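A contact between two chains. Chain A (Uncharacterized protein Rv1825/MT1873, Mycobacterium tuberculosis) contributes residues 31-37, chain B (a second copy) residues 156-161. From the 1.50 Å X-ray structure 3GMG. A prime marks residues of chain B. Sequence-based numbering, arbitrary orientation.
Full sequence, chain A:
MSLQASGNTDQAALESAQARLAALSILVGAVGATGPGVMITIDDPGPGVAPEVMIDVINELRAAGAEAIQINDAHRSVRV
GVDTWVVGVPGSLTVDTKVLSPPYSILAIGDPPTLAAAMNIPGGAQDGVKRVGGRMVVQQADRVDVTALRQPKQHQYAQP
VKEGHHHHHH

Chain A 31-37: VGATGPG
Chain B, residues 156-161: QYAQPV

A short antiparallel pairing can link two chains locally when one residue pair is doubly hydrogen-bonded and its neighbours pack around it. The contact between residues 31-37 of one chain of Rv1825/MT1873 and residues 156-161 of its second copy illustrates the principle. The two segments run in roughly opposing senses, their end-to-end directions 139° apart, and bury 374 Å² between them. Register is set by Ala33 opposite Pro160′, Thr34 opposite Gln159′ and Gly35 opposite Ala158′, with CA-CA separations of 4.8, 5.3 and 4.9 Å.

Val31 (phi/psi -137/164, chi1 m) leads into the contact without making it; its CG2 stays 5.6 Å from Pro160′ CB. At Gly32 (-68/166) a water closes the gap between the chains, donating to Gly32 O at 2.7 Å and accepting from Val161′ N, also at 2.7 Å. Val161′, with chi1 t, lays its CG2 3.9 Å from Gly32 C and 3.8 Å from Ala33 N, so that a branched apolar side chain covers the backbone here.

Ala33 is extended (-143/155). Its CA approaches Gln159′ O at 3.3 Å in a CA-H...O contact, while its CB, pointing sideways, meets Ala158′ CB at 4.2 Å. Both alanines are buried, and their small methyl groups pack against each other beside the paired backbones. Pro160′ (-65/147), the residue nearest Ala33, points its CB away; it has no amide hydrogen to donate, and none of the hydrogen bonds between the stretches requires one from it.

Thr34 (-140/151) is the centre of the contact and loses 69 Å² to the partner. Together with Gln159′ (-130/156) it forms an antiparallel hydrogen-bonded pair: Thr34 N donates to Gln159′ O at 2.9 Å and 160°, and Gln159′ N donates to Thr34 O at 2.8 Å and 153°. Their side chains lie on the same face of the sheet. Thr34 takes chi1 t, which brings CG2 to 4.4 Å from Gln159′ CB and 4.0 Å from Pro160′ O; OG1 is hydrogen-bonded elsewhere in the structure. Gln159′, with chi1 m, chi2 t and chi3 65°, remains exposed, as suits a polar side chain. Thr34 O also receives a CA-H...O contact from Ala158′ CA (-74/135) at 3.6 Å.

Gly35, nearly fully extended at 168/-178, shows why glycine suits this position: an ideal CB would point toward the partner and lie 2.2 Å from Tyr157′ O, a clash. Without one, Gly35 CA can make a CA-H...O contact with Tyr157′ O at 3.5 Å.

The chain turns a corner at Pro36 (-65/158, C-gamma endo). Its CG lies 3.9 Å from CD1 of Tyr157′ (-122/-42, chi1 m, chi2 -80°), approaching the aromatic ring obliquely, and its CD is 3.8 Å from Tyr157′ O. This apolar packing ends the contact: Gly37 (177/-149) and Gln156′ (-91/-23, chi1 m, chi2 m) bury nothing against the opposing stretch.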

ATOM      1  N   VAL A  31       0.722 -15.106   7.845  1.00 19.14           N
ATOM      2  CA  VAL A  31      -0.039 -16.205   8.430  1.00 18.45           C
ATOM      3  C   VAL A  31      -1.524 -15.882   8.357  1.00 17.81           C
ATOM      4  O   VAL A  31      -1.925 -14.732   8.127  1.00 17.13           O
ATOM      5  CB  VAL A  31       0.347 -16.439   9.893  1.00 19.40           C
ATOM      6  CG1 VAL A  31       1.855 -16.775   9.996  1.00 20.54           C
ATOM      7  CG2 VAL A  31      -0.009 -15.235  10.753  1.00 17.20           C
ATOM      8  N   GLY A  32      -2.325 -16.919   8.545  1.00 16.88           N
ATOM      9  CA  GLY A  32      -3.763 -16.775   8.602  1.00 16.43           C
ATOM     10  C   GLY A  32      -4.242 -16.021   9.822  1.00 15.76           C
ATOM     11  O   GLY A  32      -3.496 -15.819  10.793  1.00 16.80           O
ATOM     12  N   ALA A  33      -5.495 -15.612   9.778  1.00 14.73           N
ATOM     13  CA  ALA A  33      -6.142 -14.908  10.872  1.00 14.30           C
ATOM     14  C   ALA A  33      -7.583 -15.346  10.995  1.00 13.61           C
ATOM     15  O   ALA A  33      -8.193 -15.814  10.033  1.00 13.93           O
ATOM     16  CB  ALA A  33      -6.085 -13.422  10.636  1.00 14.49           C
ATOM     17  N   THR A  34      -8.108 -15.192  12.193  1.00 13.32           N
ATOM     18  CA  THR A  34      -9.499 -15.457  12.474  1.00 13.64           C
ATOM     19  C   THR A  34     -10.056 -14.400  13.427  1.00 13.11           C
ATOM     20  O   THR A  34      -9.315 -13.793  14.223  1.00 13.71           O
ATOM     21  CB  THR A  34      -9.660 -16.881  13.058  1.00 13.37           C
ATOM     22  OG1 THR A  34     -11.040 -17.185  13.199  1.00 14.35           O
ATOM     23  CG2 THR A  34      -8.970 -17.020  14.403  1.00 15.17           C
ATOM     24  N   GLY A  35     -11.339 -14.128  13.328  1.00 12.77           N
ATOM     25  CA  GLY A  35     -12.024 -13.210  14.202  1.00 12.52           C
ATOM     26  C   GLY A  35     -13.393 -12.887  13.656  1.00 12.06           C
ATOM     27  O   GLY A  35     -13.794 -13.433  12.610  1.00 12.14           O
ATOM     28  N   PRO A  36     -14.147 -12.012  14.312  1.00 12.56           N
ATOM     29  CA  PRO A  36     -15.431 -11.616  13.766  1.00 12.70           C
ATOM     30  C   PRO A  36     -15.247 -10.876  12.459  1.00 12.04           C
ATOM     31  O   PRO A  36     -14.171 -10.352  12.199  1.00 12.10           O
ATOM     32  CB  PRO A  36     -15.998 -10.678  14.835  1.00 13.55           C
ATOM     33  CG  PRO A  36     -14.832 -10.208  15.566  1.00 15.11           C
ATOM     34  CD  PRO A  36     -13.814 -11.272  15.542  1.00 13.64           C
ATOM     35  N   GLY A  37     -16.263 -10.845  11.628  1.00 11.90           N
ATOM     36  CA  GLY A  37     -16.147 -10.093  10.416  1.00 12.31           C
ATOM     37  C   GLY A  37     -17.388 -10.224   9.533  1.00 13.72           C
ATOM     38  O   GLY A  37     -18.506 -10.461  10.000  1.00 11.33           O
TER
ATOM     39  N   GLN B 156      -7.502  -5.432  16.969  1.00 15.50           N
ATOM     40  CA  GLN B 156      -8.610  -5.586  17.896  1.00 15.78           C
ATOM     41  C   GLN B 156      -9.479  -6.787  17.609  1.00 16.49           C
ATOM     42  O   GLN B 156     -10.191  -7.256  18.502  1.00 17.23           O
ATOM     43  CB  GLN B 156      -9.476  -4.335  17.877  1.00 15.58           C
ATOM     44  CG  GLN B 156      -8.735  -3.078  18.337  1.00 15.56           C
ATOM     45  CD  GLN B 156      -8.383  -3.097  19.822  1.00 15.14           C
ATOM     46  OE1 GLN B 156      -9.047  -3.753  20.647  1.00 17.41           O
ATOM     47  NE2 GLN B 156      -7.314  -2.366  20.176  1.00 15.57           N
ATOM     48  N   TYR B 157      -9.459  -7.269  16.366  1.00 15.73           N
ATOM     49  CA  TYR B 157     -10.396  -8.334  15.950  1.00 15.88           C
ATOM     50  C   TYR B 157      -9.685  -9.580  15.443  1.00 15.45           C
ATOM     51  O   TYR B 157     -10.091 -10.701  15.775  1.00 17.23           O
ATOM     52  CB  TYR B 157     -11.370  -7.805  14.888  1.00 15.83           C
ATOM     53  CG  TYR B 157     -12.129  -6.603  15.376  1.00 16.30           C
ATOM     54  CD1 TYR B 157     -13.236  -6.735  16.202  1.00 19.34           C
ATOM     55  CD2 TYR B 157     -11.696  -5.331  15.062  1.00 16.80           C
ATOM     56  CE1 TYR B 157     -13.895  -5.609  16.679  1.00 20.05           C
ATOM     57  CE2 TYR B 157     -12.351  -4.218  15.524  1.00 18.07           C
ATOM     58  CZ  TYR B 157     -13.439  -4.358  16.322  1.00 19.36           C
ATOM     59  OH  TYR B 157     -14.072  -3.218  16.785  1.00 22.61           O
ATOM     60  N   ALA B 158      -8.628  -9.398  14.656  1.00 15.38           N
ATOM     61  CA  ALA B 158      -7.871 -10.520  14.109  1.00 15.67           C
ATOM     62  C   ALA B 158      -6.991 -11.186  15.174  1.00 17.13           C
ATOM     63  O   ALA B 158      -6.301 -10.515  15.940  1.00 17.93           O
ATOM     64  CB  ALA B 158      -7.002 -10.066  12.915  1.00 15.86           C
ATOM     65  N   GLN B 159      -7.019 -12.512  15.197  1.00 17.70           N
ATOM     66  CA  GLN B 159      -6.164 -13.334  16.048  1.00 18.62           C
ATOM     67  C   GLN B 159      -5.510 -14.397  15.201  1.00 19.49           C
ATOM     68  O   GLN B 159      -6.058 -14.802  14.175  1.00 17.86           O
ATOM     69  CB  GLN B 159      -6.993 -14.090  17.074  1.00 19.56           C
ATOM     70  CG  GLN B 159      -7.617 -13.277  18.138  1.00 21.51           C
ATOM     71  CD  GLN B 159      -8.260 -14.184  19.180  1.00 25.18           C
ATOM     72  OE1 GLN B 159      -7.572 -14.938  19.884  1.00 30.09           O
ATOM     73  NE2 GLN B 159      -9.572 -14.139  19.256  1.00 23.41           N
ATOM     74  N   PRO B 160      -4.365 -14.915  15.647  1.00 21.35           N
ATOM     75  CA  PRO B 160      -3.737 -16.026  14.931  1.00 23.13           C
ATOM     76  C   PRO B 160      -4.582 -17.302  14.955  1.00 24.70           C
ATOM     77  O   PRO B 160      -5.306 -17.543  15.909  1.00 25.41           O
ATOM     78  CB  PRO B 160      -2.415 -16.232  15.685  1.00 23.78           C
ATOM     79  CG  PRO B 160      -2.611 -15.589  16.997  1.00 22.91           C
ATOM     80  CD  PRO B 160      -3.578 -14.479  16.815  1.00 21.60           C
ATOM     81  N   VAL B 161      -4.508 -18.078  13.881  1.00 26.77           N
ATOM     82  CA  VAL B 161      -5.220 -19.354  13.783  1.00 28.15           C
ATOM     83  C   VAL B 161      -4.533 -20.430  14.625  1.00 28.89           C
ATOM     84  O   VAL B 161      -3.307 -20.574  14.579  1.00 30.28           O
ATOM     85  CB  VAL B 161      -5.313 -19.811  12.317  1.00 28.52           C
ATOM     86  CG1 VAL B 161      -5.808 -21.248  12.222  1.00 29.71           C
ATOM     87  CG2 VAL B 161      -6.223 -18.866  11.532  1.00 28.11           C
TER
HETATM   88  O   HOH W   1      -2.239 -17.466  12.508  1.00 32.70           O